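Glutathione transferase lambda1 (Populus trichocarpa, PDB 4PQH) binds glutathione and probably catalyses thiol-transfer or conjugation reactions with it, consistent with a role in detoxification. Local coordinates at residues N134-F137 / E143-A146; F123-S128 / G145-Y150; Q63-W68 / P75-P80; E87-G90 / D94-K97; Y38-W43 / I179-P184. One frame throughout, in Å; residues are numbered along the deposited sequence. Where two conformers were deposited one is given.

Contact 1 of 5, residues N134-F137 / E143-A146; sequences NSTF and EAGA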
# COMPACT_ATOMS: atom_id res chain seq x y z
N ASN A 134 -0.37 -11.32 11.86
CA ASN A 134 -1.51 -11.21 12.76
C ASN A 134 -1.65 -12.38 13.72
O ASN A 134 -1.98 -12.19 14.89
CB ASN A 134 -2.79 -10.95 11.96
CG ASN A 134 -2.84 -9.54 11.43
OD1 ASN A 134 -2.53 -8.59 12.14
ND2 ASN A 134 -3.21 -9.40 10.16
N SER A 135 -1.37 -13.59 13.23
CA SER A 135 -1.34 -14.78 14.07
C SER A 135 -0.36 -14.60 15.22
O SER A 135 -0.62 -14.99 16.35
CB SER A 135 -0.95 -16.01 13.25
OG SER A 135 -0.88 -17.18 14.05
N THR A 136 0.78 -13.99 14.91
CA THR A 136 1.82 -13.77 15.91
C THR A 136 1.38 -12.74 16.95
O THR A 136 1.51 -12.98 18.15
CB THR A 136 3.12 -13.31 15.24
OG1 THR A 136 3.57 -14.34 14.36
CG2 THR A 136 4.20 -13.03 16.28
N PHE A 137 0.84 -11.62 16.49
CA PHE A 137 0.36 -10.58 17.40
C PHE A 137 -0.72 -11.11 18.33
O PHE A 137 -0.80 -10.72 19.49
CB PHE A 137 -0.18 -9.38 16.63
CG PHE A 137 0.86 -8.68 15.82
CD1 PHE A 137 2.08 -8.34 16.39
CD2 PHE A 137 0.63 -8.37 14.50
CE1 PHE A 137 3.05 -7.69 15.63
CE2 PHE A 137 1.59 -7.73 13.74
CZ PHE A 137 2.80 -7.39 14.32
N GLU A 143 4.28 -17.20 13.66
CA GLU A 143 4.49 -17.41 12.23
C GLU A 143 5.21 -16.26 11.54
O GLU A 143 5.57 -16.37 10.38
CB GLU A 143 3.15 -17.67 11.54
CG GLU A 143 2.48 -18.95 12.01
CD GLU A 143 1.09 -19.16 11.44
OE1 GLU A 143 0.49 -18.20 10.92
OE2 GLU A 143 0.59 -20.31 11.53
N ALA A 144 5.43 -15.16 12.26
CA ALA A 144 6.03 -13.98 11.65
C ALA A 144 7.45 -14.23 11.14
O ALA A 144 7.82 -13.77 10.06
CB ALA A 144 6.01 -12.81 12.62
N GLY A 145 8.24 -14.98 11.90
CA GLY A 145 9.60 -15.31 11.49
C GLY A 145 9.63 -16.03 10.15
O GLY A 145 10.40 -15.66 9.26
N ALA A 146 8.78 -17.04 10.01
CA ALA A 146 8.70 -17.80 8.76
C ALA A 146 8.28 -16.89 7.61
O ALA A 146 8.77 -17.04 6.49
CB ALA A 146 7.72 -18.94 8.91

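Contact 2 of 5, residues F123-S128 / G145-Y150; sequences FSYTGS and GAAFDY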
# COMPACT_ATOMS: atom_id res chain seq x y z
N PHE A 123 2.52 -11.12 -5.03
CA PHE A 123 1.19 -10.57 -4.79
C PHE A 123 0.29 -11.61 -4.12
O PHE A 123 -0.46 -11.29 -3.20
CB PHE A 123 0.54 -10.10 -6.09
CG PHE A 123 1.13 -8.84 -6.64
CD1 PHE A 123 1.41 -7.76 -5.81
CD2 PHE A 123 1.37 -8.71 -8.00
CE1 PHE A 123 1.95 -6.59 -6.33
CE2 PHE A 123 1.91 -7.55 -8.52
CZ PHE A 123 2.20 -6.48 -7.68
N SER A 124 0.38 -12.85 -4.59
CA SER A 124 -0.44 -13.94 -4.06
C SER A 124 -0.09 -14.22 -2.61
O SER A 124 -0.92 -14.68 -1.84
CB SER A 124 -0.23 -15.21 -4.89
OG SER A 124 -0.85 -15.11 -6.16
N TYR A 125 1.16 -13.94 -2.25
CA TYR A 125 1.63 -14.21 -0.89
C TYR A 125 1.19 -13.16 0.14
O TYR A 125 1.30 -13.39 1.34
CB TYR A 125 3.16 -14.35 -0.89
CG TYR A 125 3.73 -14.78 0.44
CD1 TYR A 125 3.59 -16.10 0.88
CD2 TYR A 125 4.40 -13.89 1.25
CE1 TYR A 125 4.11 -16.50 2.09
CE2 TYR A 125 4.92 -14.28 2.47
CZ TYR A 125 4.78 -15.59 2.89
OH TYR A 125 5.29 -15.99 4.10
N THR A 126 0.68 -12.01 -0.32
CA THR A 126 0.36 -10.92 0.61
C THR A 126 -0.62 -11.30 1.71
O THR A 126 -0.45 -10.90 2.85
CB THR A 126 -0.16 -9.64 -0.11
OG1 THR A 126 -1.32 -9.95 -0.88
CG2 THR A 126 0.93 -9.03 -1.00
N GLY A 127 -1.65 -12.08 1.37
CA GLY A 127 -2.61 -12.54 2.36
C GLY A 127 -1.96 -13.38 3.44
O GLY A 127 -2.21 -13.17 4.64
N SER A 128 -1.14 -14.34 3.03
CA SER A 128 -0.43 -15.21 3.96
C SER A 128 0.51 -14.41 4.83
O SER A 128 0.67 -14.69 6.01
CB SER A 128 0.37 -16.28 3.20
OG SER A 128 -0.46 -17.03 2.33
N GLY A 145 8.24 -14.98 11.90
CA GLY A 145 9.60 -15.31 11.49
C GLY A 145 9.63 -16.03 10.15
O GLY A 145 10.40 -15.66 9.26
N ALA A 146 8.78 -17.04 10.01
CA ALA A 146 8.70 -17.80 8.76
C ALA A 146 8.28 -16.89 7.61
O ALA A 146 8.77 -17.04 6.49
CB ALA A 146 7.72 -18.94 8.91
N ALA A 147 7.39 -15.95 7.88
CA ALA A 147 6.91 -15.04 6.86
C ALA A 147 8.03 -14.11 6.41
O ALA A 147 8.22 -13.87 5.20
CB ALA A 147 5.73 -14.23 7.37
N PHE A 148 8.79 -13.60 7.36
CA PHE A 148 9.90 -12.73 7.00
C PHE A 148 11.07 -13.50 6.39
O PHE A 148 11.84 -12.94 5.61
CB PHE A 148 10.32 -11.84 8.17
CG PHE A 148 9.43 -10.64 8.35
CD1 PHE A 148 9.58 -9.53 7.52
CD2 PHE A 148 8.43 -10.62 9.31
CE1 PHE A 148 8.77 -8.42 7.66
CE2 PHE A 148 7.61 -9.51 9.46
CZ PHE A 148 7.78 -8.41 8.63
N ASP A 149 11.18 -14.79 6.72
CA ASP A 149 12.12 -15.67 6.03
C ASP A 149 11.75 -15.79 4.55
O ASP A 149 12.63 -15.76 3.67
CB ASP A 149 12.15 -17.05 6.67
CG ASP A 149 12.88 -17.07 7.99
OD1 ASP A 149 13.58 -16.08 8.31
OD2 ASP A 149 12.76 -18.08 8.70
N TYR A 150 10.46 -15.91 4.27
CA TYR A 150 9.99 -15.99 2.89
C TYR A 150 10.37 -14.71 2.14
O TYR A 150 10.84 -14.76 1.00
CB TYR A 150 8.48 -16.23 2.84
CG TYR A 150 7.95 -16.42 1.44
CD1 TYR A 150 7.61 -15.33 0.64
CD2 TYR A 150 7.79 -17.69 0.90
CE1 TYR A 150 7.13 -15.50 -0.64
CE2 TYR A 150 7.31 -17.87 -0.38
CZ TYR A 150 6.98 -16.77 -1.15
OH TYR A 150 6.50 -16.94 -2.43

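Contact 3 of 5, residues Q63-W68 / P75-P80; sequences QDRPAW and PPNKVP. With GSH (glutathione), chain C.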
# COMPACT_ATOMS: atom_id res chain seq x y z
N GLN A 63 -14.27 5.59 11.78
CA GLN A 63 -15.04 5.44 13.02
C GLN A 63 -16.24 6.37 13.05
O GLN A 63 -17.19 6.16 13.80
CB GLN A 63 -14.16 5.68 14.24
CG GLN A 63 -12.95 4.77 14.33
CD GLN A 63 -13.31 3.31 14.12
OE1 GLN A 63 -14.30 2.81 14.68
NE2 GLN A 63 -12.52 2.61 13.32
N ASP A 64 -16.18 7.41 12.23
CA ASP A 64 -17.24 8.40 12.15
C ASP A 64 -17.39 8.79 10.69
O ASP A 64 -17.10 9.93 10.30
CB ASP A 64 -16.85 9.62 13.00
CG ASP A 64 -17.95 10.66 13.06
OD1 ASP A 64 -19.09 10.33 12.68
OD2 ASP A 64 -17.67 11.80 13.48
N ARG A 65 -17.82 7.85 9.86
CA ARG A 65 -17.73 8.04 8.42
C ARG A 65 -18.99 8.61 7.80
O ARG A 65 -20.10 8.40 8.30
CB ARG A 65 -17.28 6.75 7.71
CG ARG A 65 -18.39 5.82 7.27
CD ARG A 65 -17.79 4.54 6.70
NE ARG A 65 -17.09 3.79 7.73
CZ ARG A 65 -16.64 2.55 7.58
NH1 ARG A 65 -16.83 1.91 6.43
NH2 ARG A 65 -16.02 1.94 8.57
N PRO A 66 -18.81 9.36 6.71
CA PRO A 66 -19.94 9.93 5.98
C PRO A 66 -20.80 8.85 5.34
O PRO A 66 -20.28 7.95 4.68
CB PRO A 66 -19.26 10.77 4.89
CG PRO A 66 -17.90 10.19 4.76
CD PRO A 66 -17.52 9.77 6.13
N ALA A 67 -22.11 8.94 5.56
CA ALA A 67 -23.05 7.99 4.98
C ALA A 67 -23.03 8.07 3.46
O ALA A 67 -23.31 7.08 2.78
CB ALA A 67 -24.45 8.24 5.51
N TRP A 68 -22.68 9.24 2.93
CA TRP A 68 -22.64 9.42 1.48
C TRP A 68 -21.58 8.56 0.80
O TRP A 68 -21.62 8.37 -0.41
CB TRP A 68 -22.49 10.90 1.07
CG TRP A 68 -21.32 11.65 1.66
CD1 TRP A 68 -21.38 12.63 2.62
CD2 TRP A 68 -19.93 11.52 1.33
NE1 TRP A 68 -20.12 13.10 2.90
CE2 TRP A 68 -19.21 12.44 2.12
CE3 TRP A 68 -19.22 10.71 0.43
CZ2 TRP A 68 -17.83 12.56 2.06
CZ3 TRP A 68 -17.84 10.83 0.37
CH2 TRP A 68 -17.16 11.75 1.18
N PRO A 75 -20.38 1.47 -2.56
CA PRO A 75 -21.26 0.60 -1.77
C PRO A 75 -20.58 -0.44 -0.86
O PRO A 75 -21.09 -0.66 0.24
CB PRO A 75 -22.12 -0.08 -2.84
CG PRO A 75 -22.21 0.95 -3.92
CD PRO A 75 -20.84 1.59 -3.96
N PRO A 76 -19.46 -1.08 -1.29
CA PRO A 76 -18.82 -2.02 -0.35
C PRO A 76 -18.33 -1.37 0.95
O PRO A 76 -17.99 -2.08 1.91
CB PRO A 76 -17.64 -2.57 -1.15
CG PRO A 76 -18.07 -2.43 -2.58
CD PRO A 76 -18.84 -1.14 -2.62
N ASN A 77 -18.29 -0.04 0.97
CA ASN A 77 -18.05 0.72 2.20
C ASN A 77 -16.71 0.40 2.85
O ASN A 77 -16.62 0.22 4.07
CB ASN A 77 -19.20 0.52 3.19
CG ASN A 77 -19.25 1.59 4.26
OD1 ASN A 77 -18.77 2.70 4.07
ND2 ASN A 77 -19.85 1.25 5.39
N LYS A 78 -15.67 0.33 2.02
CA LYS A 78 -14.30 0.18 2.50
C LYS A 78 -13.40 1.14 1.75
O LYS A 78 -13.78 1.63 0.68
CB LYS A 78 -13.81 -1.26 2.29
CG LYS A 78 -14.57 -2.30 3.10
CD LYS A 78 -13.98 -3.69 2.92
CE LYS A 78 -14.70 -4.71 3.79
NZ LYS A 78 -14.19 -6.09 3.57
N VAL A 79 -12.24 1.43 2.33
CA VAL A 79 -11.19 2.18 1.62
C VAL A 79 -10.02 1.25 1.36
O VAL A 79 -9.77 0.33 2.13
CB VAL A 79 -10.71 3.42 2.42
CG1 VAL A 79 -11.80 4.47 2.48
CG2 VAL A 79 -10.23 3.03 3.82
N PRO A 80 -9.27 1.47 0.26
CA PRO A 80 -9.41 2.55 -0.72
C PRO A 80 -10.42 2.26 -1.82
O PRO A 80 -10.74 1.11 -2.10
CB PRO A 80 -8.02 2.62 -1.35
CG PRO A 80 -7.55 1.20 -1.31
CD PRO A 80 -8.07 0.66 0.01
N1 GSH C . -9.21 -6.12 0.32
CA1 GSH C . -9.35 -4.69 0.53
C1 GSH C . -8.23 -4.02 -0.22
O11 GSH C . -7.20 -4.68 -0.48
O12 GSH C . -8.34 -2.84 -0.59
CB1 GSH C . -9.27 -4.36 2.03
CG1 GSH C . -9.68 -2.92 2.35
CD1 GSH C . -9.86 -2.76 3.84
OE1 GSH C . -9.93 -3.91 4.65
N2 GSH C . -9.96 -1.53 4.35
CA2 GSH C . -10.40 -1.39 5.73
C2 GSH C . -11.74 -0.73 5.82
O2 GSH C . -12.15 0.18 4.84
CB2 GSH C . -9.42 -0.54 6.54
SG2 GSH C . -7.87 -1.38 6.96
N3 GSH C . -12.51 -1.03 6.87
CA3 GSH C . -13.78 -0.35 7.02
C3 GSH C . -14.92 -1.33 7.13
O31 GSH C . -16.08 -0.92 7.39
O32 GSH C . -14.74 -2.55 6.94
O HOH W 1 -20.36 5.22 4.36

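Contact 4 of 5, residues E87-G90 / D94-K97; sequences EVKG and DLIK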
# COMPACT_ATOMS: atom_id res chain seq x y z
N GLU A 87 -16.25 5.63 -13.11
CA GLU A 87 -16.30 4.33 -12.45
C GLU A 87 -15.61 4.48 -11.11
O GLU A 87 -14.60 5.17 -11.01
CB GLU A 87 -15.60 3.26 -13.30
CG GLU A 87 -15.68 1.84 -12.73
CD GLU A 87 -14.96 0.81 -13.58
OE1 GLU A 87 -14.67 1.10 -14.76
OE2 GLU A 87 -14.69 -0.30 -13.07
N VAL A 88 -16.18 3.87 -10.07
CA VAL A 88 -15.49 3.77 -8.80
C VAL A 88 -15.06 2.32 -8.65
O VAL A 88 -15.87 1.40 -8.78
CB VAL A 88 -16.36 4.19 -7.61
CG1 VAL A 88 -15.58 4.02 -6.32
CG2 VAL A 88 -16.80 5.64 -7.77
N LYS A 89 -13.77 2.12 -8.39
CA LYS A 89 -13.20 0.79 -8.30
C LYS A 89 -12.53 0.62 -6.95
O LYS A 89 -11.97 1.57 -6.42
CB LYS A 89 -12.15 0.61 -9.40
CG LYS A 89 -12.57 1.14 -10.76
CD LYS A 89 -11.39 1.72 -11.49
CE LYS A 89 -10.22 0.76 -11.47
NZ LYS A 89 -10.58 -0.55 -12.09
N GLY A 90 -12.58 -0.59 -6.42
CA GLY A 90 -11.91 -0.88 -5.16
C GLY A 90 -10.83 -1.93 -5.32
O GLY A 90 -10.44 -2.27 -6.44
N ASP A 94 -5.63 -4.37 -7.04
CA ASP A 94 -6.16 -4.04 -8.35
C ASP A 94 -5.87 -2.58 -8.67
O ASP A 94 -5.47 -2.24 -9.79
CB ASP A 94 -7.67 -4.28 -8.41
CG ASP A 94 -8.02 -5.75 -8.43
OD1 ASP A 94 -7.12 -6.58 -8.66
OD2 ASP A 94 -9.21 -6.08 -8.22
N LEU A 95 -6.04 -1.71 -7.67
CA LEU A 95 -5.90 -0.27 -7.88
C LEU A 95 -4.48 0.19 -8.16
O LEU A 95 -4.28 1.08 -8.98
CB LEU A 95 -6.46 0.50 -6.68
CG LEU A 95 -7.98 0.46 -6.52
CD1 LEU A 95 -8.38 1.36 -5.36
CD2 LEU A 95 -8.62 0.92 -7.82
N ILE A 96 -3.50 -0.39 -7.47
CA ILE A 96 -2.12 0.01 -7.76
C ILE A 96 -1.75 -0.40 -9.19
O ILE A 96 -1.08 0.35 -9.90
CB ILE A 96 -1.11 -0.48 -6.70
CG1 ILE A 96 -0.93 -2.00 -6.74
CG2 ILE A 96 -1.51 0.03 -5.31
CD1 ILE A 96 0.02 -2.53 -5.66
N LYS A 97 -2.22 -1.56 -9.64
CA LYS A 97 -2.00 -1.97 -11.03
C LYS A 97 -2.74 -1.05 -12.01
O LYS A 97 -2.19 -0.67 -13.05
CB LYS A 97 -2.42 -3.43 -11.24
CG LYS A 97 -1.53 -4.44 -10.54
CD LYS A 97 -2.05 -5.85 -10.76
CE LYS A 97 -1.18 -6.88 -10.05
NZ LYS A 97 -1.81 -8.23 -10.10

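Contact 5 of 5, residues Y38-W43 / I179-P184; sequences YAQRVW and IERFQP. With GSH (glutathione), chain C.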
# COMPACT_ATOMS: atom_id res chain seq x y z
N TYR A 38 -3.99 -0.58 3.40
CA TYR A 38 -4.44 -0.90 2.06
C TYR A 38 -4.54 0.36 1.21
O TYR A 38 -4.12 0.39 0.05
CB TYR A 38 -5.80 -1.61 2.12
CG TYR A 38 -5.73 -2.93 2.84
CD1 TYR A 38 -5.23 -4.06 2.21
CD2 TYR A 38 -6.15 -3.04 4.16
CE1 TYR A 38 -5.15 -5.26 2.88
CE2 TYR A 38 -6.08 -4.23 4.83
CZ TYR A 38 -5.58 -5.34 4.19
OH TYR A 38 -5.52 -6.53 4.87
N ALA A 39 -5.08 1.42 1.81
CA ALA A 39 -5.19 2.70 1.14
C ALA A 39 -3.80 3.32 0.90
O ALA A 39 -3.56 3.95 -0.13
CB ALA A 39 -6.08 3.66 1.94
N GLN A 40 -2.90 3.12 1.86
CA GLN A 40 -1.55 3.63 1.72
C GLN A 40 -0.86 3.06 0.49
O GLN A 40 -0.11 3.77 -0.17
CB GLN A 40 -0.72 3.34 2.97
CG GLN A 40 0.56 4.15 3.05
CD GLN A 40 1.45 3.71 4.21
OE1 GLN A 40 1.08 2.82 4.98
NE2 GLN A 40 2.61 4.34 4.33
N ARG A 41 -1.11 1.79 0.16
CA ARG A 41 -0.57 1.21 -1.08
C ARG A 41 -0.86 2.09 -2.28
O ARG A 41 0.01 2.34 -3.12
CB ARG A 41 -1.21 -0.15 -1.35
CG ARG A 41 -0.75 -1.28 -0.44
CD ARG A 41 -1.49 -2.56 -0.82
NE ARG A 41 -0.92 -3.76 -0.21
CZ ARG A 41 -1.58 -4.90 -0.01
NH1 ARG A 41 -2.86 -5.00 -0.33
NH2 ARG A 41 -0.95 -5.93 0.53
N VAL A 42 -2.10 2.56 -2.35
CA VAL A 42 -2.56 3.29 -3.52
C VAL A 42 -2.05 4.73 -3.49
O VAL A 42 -1.67 5.30 -4.51
CB VAL A 42 -4.10 3.24 -3.64
CG1 VAL A 42 -4.54 3.74 -5.00
CG2 VAL A 42 -4.60 1.81 -3.45
N TRP A 43 -2.02 5.30 -2.29
CA TRP A 43 -1.47 6.63 -2.08
C TRP A 43 0.01 6.67 -2.48
O TRP A 43 0.47 7.60 -3.16
CB TRP A 43 -1.67 6.99 -0.61
CG TRP A 43 -1.22 8.34 -0.18
CD1 TRP A 43 -0.71 9.35 -0.95
CD2 TRP A 43 -1.25 8.84 1.16
NE1 TRP A 43 -0.42 10.44 -0.16
CE2 TRP A 43 -0.74 10.15 1.14
CE3 TRP A 43 -1.67 8.30 2.38
CZ2 TRP A 43 -0.63 10.93 2.29
CZ3 TRP A 43 -1.55 9.07 3.53
CH2 TRP A 43 -1.04 10.38 3.47
N ILE A 179 4.89 -3.93 6.17
CA ILE A 179 6.16 -4.02 6.86
C ILE A 179 6.35 -2.80 7.79
O ILE A 179 6.85 -2.93 8.91
CB ILE A 179 7.33 -4.21 5.87
CG1 ILE A 179 7.17 -5.57 5.19
CG2 ILE A 179 8.67 -4.09 6.59
CD1 ILE A 179 8.22 -5.88 4.13
N GLU A 180 5.88 -1.64 7.35
CA GLU A 180 5.92 -0.41 8.14
C GLU A 180 5.22 -0.59 9.49
O GLU A 180 5.66 -0.05 10.50
CB GLU A 180 5.25 0.73 7.36
CG GLU A 180 5.06 2.02 8.13
CD GLU A 180 4.34 3.07 7.30
OE1 GLU A 180 4.65 3.21 6.10
OE2 GLU A 180 3.47 3.78 7.85
N ARG A 181 4.13 -1.35 9.50
CA ARG A 181 3.37 -1.56 10.73
C ARG A 181 3.88 -2.76 11.52
O ARG A 181 3.99 -2.70 12.74
CB ARG A 181 1.88 -1.72 10.40
CG ARG A 181 1.22 -0.41 10.01
CD ARG A 181 0.03 -0.63 9.11
NE ARG A 181 -0.67 0.63 8.83
CZ ARG A 181 -0.25 1.54 7.96
NH1 ARG A 181 0.87 1.35 7.28
NH2 ARG A 181 -0.96 2.65 7.78
N PHE A 182 4.22 -3.84 10.82
CA PHE A 182 4.62 -5.07 11.51
C PHE A 182 5.98 -4.93 12.18
O PHE A 182 6.20 -5.50 13.25
CB PHE A 182 4.65 -6.28 10.56
CG PHE A 182 3.32 -6.61 9.93
CD1 PHE A 182 2.13 -6.19 10.50
CD2 PHE A 182 3.27 -7.36 8.77
CE1 PHE A 182 0.90 -6.52 9.91
CE2 PHE A 182 2.07 -7.69 8.18
CZ PHE A 182 0.88 -7.26 8.75
N GLN A 183 6.89 -4.19 11.56
CA GLN A 183 8.23 -4.06 12.13
C GLN A 183 8.26 -3.50 13.56
O GLN A 183 8.77 -4.16 14.47
CB GLN A 183 9.18 -3.29 11.20
CG GLN A 183 10.57 -3.13 11.80
CD GLN A 183 11.57 -2.48 10.86
OE1 GLN A 183 11.20 -1.78 9.93
NE2 GLN A 183 12.84 -2.74 11.10
N PRO A 184 7.69 -2.29 13.78
CA PRO A 184 7.74 -1.76 15.15
C PRO A 184 6.87 -2.56 16.10
O PRO A 184 7.20 -2.66 17.29
CB PRO A 184 7.21 -0.33 14.99
CG PRO A 184 6.40 -0.35 13.74
CD PRO A 184 7.10 -1.32 12.84
N1 GSH C . -9.21 -6.12 0.32
CA1 GSH C . -9.35 -4.69 0.53
C1 GSH C . -8.23 -4.02 -0.22
O11 GSH C . -7.20 -4.68 -0.48
O12 GSH C . -8.34 -2.84 -0.59
CB1 GSH C . -9.27 -4.36 2.03
CG1 GSH C . -9.68 -2.92 2.35
CD1 GSH C . -9.86 -2.76 3.84
OE1 GSH C . -9.93 -3.91 4.65
N2 GSH C . -9.96 -1.53 4.35
CA2 GSH C . -10.40 -1.39 5.73
C2 GSH C . -11.74 -0.73 5.82
O2 GSH C . -12.15 0.18 4.84
CB2 GSH C . -9.42 -0.54 6.54
SG2 GSH C . -7.87 -1.38 6.96
N3 GSH C . -12.51 -1.03 6.87
CA3 GSH C . -13.78 -0.35 7.02
C3 GSH C . -14.92 -1.33 7.13
O31 GSH C . -16.08 -0.92 7.39
O32 GSH C . -14.74 -2.55 6.94

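Contact 1 of 5, residues N134-F137 / E143-A146
T136 OG1 is the polar centre of this contact, gripped from several sides. It accepts the amide hydrogen of A144, with T136 OG1 and A144 N 2.9 Å apart, and more weakly that of E143, at 3.0 Å from E143 N to T136 OG1. Both bonds are bent; the firmer has an N-H...O angle of 136°. One turn back in its own helix the same oxygen is hydrogen-bonded to A132 O, and a weak bond links it to A141 O. The hydroxyl lies anti to the carbonyl carbon of its own residue (chi1 -62°), which turns it to the side where the second segment begins, while CG2 stands anti to the backbone N.

In the all-helical C-terminal half of the glutathione transferase fold, this is the short turn between helix 113-137 and helix 144-154. N-H groups at the start of a helix have no carbonyl of a preceding turn to bond to, so a threonine from the end of the previous helix is well placed to receive them, and the amide dipoles there probably polarise its oxygen.

Small residues let the chain come this close. A144 CB lies 3.4 Å from T136 OG1 and 3.9 Å from T136 CB, and both side chains also meet L186 of helix 170-190. Beside the threonine, the chain of E143, extended beyond CG, reaches across to the first helix, its OE1 3.5 Å from S135 CB. S135, in the given one of its two conformers, bonds through OG to A141 O.

Contact 2 of 5, residues F123-S128 / G145-Y150
Y125 and Y150 mark the closest CA pair, 9.3 Å apart, of two antiparallel helical segments whose axes approach to 11.3 Å at an angle of 167°. The first segment is kinked, for the backbone N atoms of G127 and S128 lack a bond to the turn before. Just ahead of this irregularity, T126 OG1 donates to F123 O at 2.8 Å, an oxygen that also accepts the backbone N of T126.

Flat aromatic rings fill the wide spacing between the helices. In both tyrosines CG lies anti to the backbone N (chi1 -173° for Y125), and the two side chains slide past each other in opposite directions. The rings stack face to face, with centroids 3.8 Å apart and planes only 17° from parallel; Y125 CE2 comes within 3.4 Å of Y150 CD1. This joins two neighbouring helices, 113-137 and 144-154, of the C-terminal helical domain of the glutathione transferase fold.

Because the rings overlap head to tail, the phenol oxygen of Y125 reaches the backbone of the opposite helix, where it lies 3.3 Å from A147 CA and 3.4 Å from Y150 CB. Alanine suits that place, since its methyl, 3.7 Å from Y125 OH, lets the ring end sit close against the helix. A147 also touches F129 of the first helix, Y125 meets Y175 of helix 170-190, and Y150 rests on L122.

Contact 3 of 5, residues Q63-W68 / P75-P80
R65 lies in the loop just before helix 67-73 and N77 in the loop after it, where N77 takes a left-handed helical backbone conformation (phi 60°). Their side chains approach from opposite directions. R65 NH1 donates to N77 OD1 at 3.2 Å, but the donor stands well above the amide carbonyl plane rather than on a lone pair, and the guanidinium and amide planes are turned 58° apart. A water adds a second link, donating both to N77 OD1 and to P66 O, which it meets at 2.7 Å from the water oxygen.

NH1 is shared: with NH2 it also serves glutathione. A bend at chi3 (65°) turns the group so that NH1 and NH2 form a fork around the carboxylate oxygen O31, each 3.1 Å from it. R65 NH2 is also bonded to L62 O, so the group is fixed by protein and ligand together. K78 runs its extended chain alongside the same end of the ligand, its CE 3.8 Å from the other carboxylate oxygen, O32.

Further on, the backbone of V79 pairs with the cysteinyl part of glutathione: V79 N donates to O2 at 2.8 Å, and V79 O accepts from N2 at 2.9 Å. The cis peptide bond before P80 belongs to the cis-proline loop of the thioredoxin-like domain, which holds the peptide in this way. Arginine suits its place because one flat cation can bind a carboxylate and an amide at once; its charge probably balances that of the glycyl end, while the backbone bonds would recognise the peptide itself.

Contact 4 of 5, residues E87-G90 / D94-K97
The L95 side chain meets that of K89 at a slant, reaching in from the helix to the inner side of the bent lysine chain. In L95 chi1 (-70°) carries CG toward the strand, and chi2 (-175°) sets the methyls to either side of K89 O: CD1 and CD2 each lie 3.7 Å from K89 O, and CD2 is 3.9 Å from K89 CB. The lysine bends at three successive torsions and brings its CE to 4.0 Å from L95 CD2, so that carbon packs on carbon while the ammonium turns to the ring of Y98, with which it makes a cation-pi contact.

Beyond the lysine, G90 offers backbone alone, and L95 CG lies 3.7 Å from G90 O. From the helix side D94 adds only its CB, 3.9 Å from G90 O.

Strand 87-90 is the outermost strand on its side of the sheet, antiparallel to strand 81-84, and helix 92-102 follows directly, completing the beta-beta-alpha end of the thioredoxin-like domain. Leucine suits this spot because its two methyls can touch the strand backbone and the lysine carbons while the rest packs deeper in, on L82 of strand 81-84, on P80 and on V42 of helix 37-48.

Contact 5 of 5, residues Y38-W43 / I179-P184
Q40 OE1 accepts from R181 NH1 at 2.7 Å, and Q40 NE2 donates to E180 OE1 at 2.9 Å, so one amide bonds to a cation and an anion of the facing helix. The arginine N-H comes in the carbonyl plane of the glutamine, while the guanidinium itself is turned 59° from the amide. The carboxylate, turned still further, is met on its syn side by a fairly straight bond (161°). An extended Q40 chain, with CG anti to the backbone N, carries the amide across the gap.

Each partner is held further: E180 OE1 by Y214 OH, Q40 NE2 by T217 OG1, and R181 NH1 and NH2 by P177 O and T35 O. E180 and R181 form only a long ion pair.

Around this polar link, Y38 lays one ring face over glutathione, with CB1 above its centre, and brings its edge to SG2, 3.7 Å from Y38 CD2; its ring also meets F178 edge to face.

Glutamine, donor and acceptor at once, joins helix 37-48 of the N-terminal domain to helix 170-190 of the C-terminal domain. With opposite charges at its two ends, the amide is probably polarised, which would strengthen both bonds across the domain interface.

Overall arrangement
Contact 5 spans the two domains near the centre of the chain and closes a loop that holds the other four. Inside that loop contact 3 comes first, then contact 4, both in the thioredoxin-like domain; contacts 2 and 1 follow in the helical domain. Contacts 1 and 2, with centres 10 Å apart, share helices 113-137 and 144-154, whereas contacts 1 and 3 lie 29 Å apart. P80 of contact 3 packs on V42 of contact 5, and I96 of contact 4 on R41 and V42. F182 of contact 5 meets F137 and F148. Both contacts 3 and 5 touch glutathione, so the ligand lies at the thioredoxin-like domain close to the interface, with the helical pair farther away.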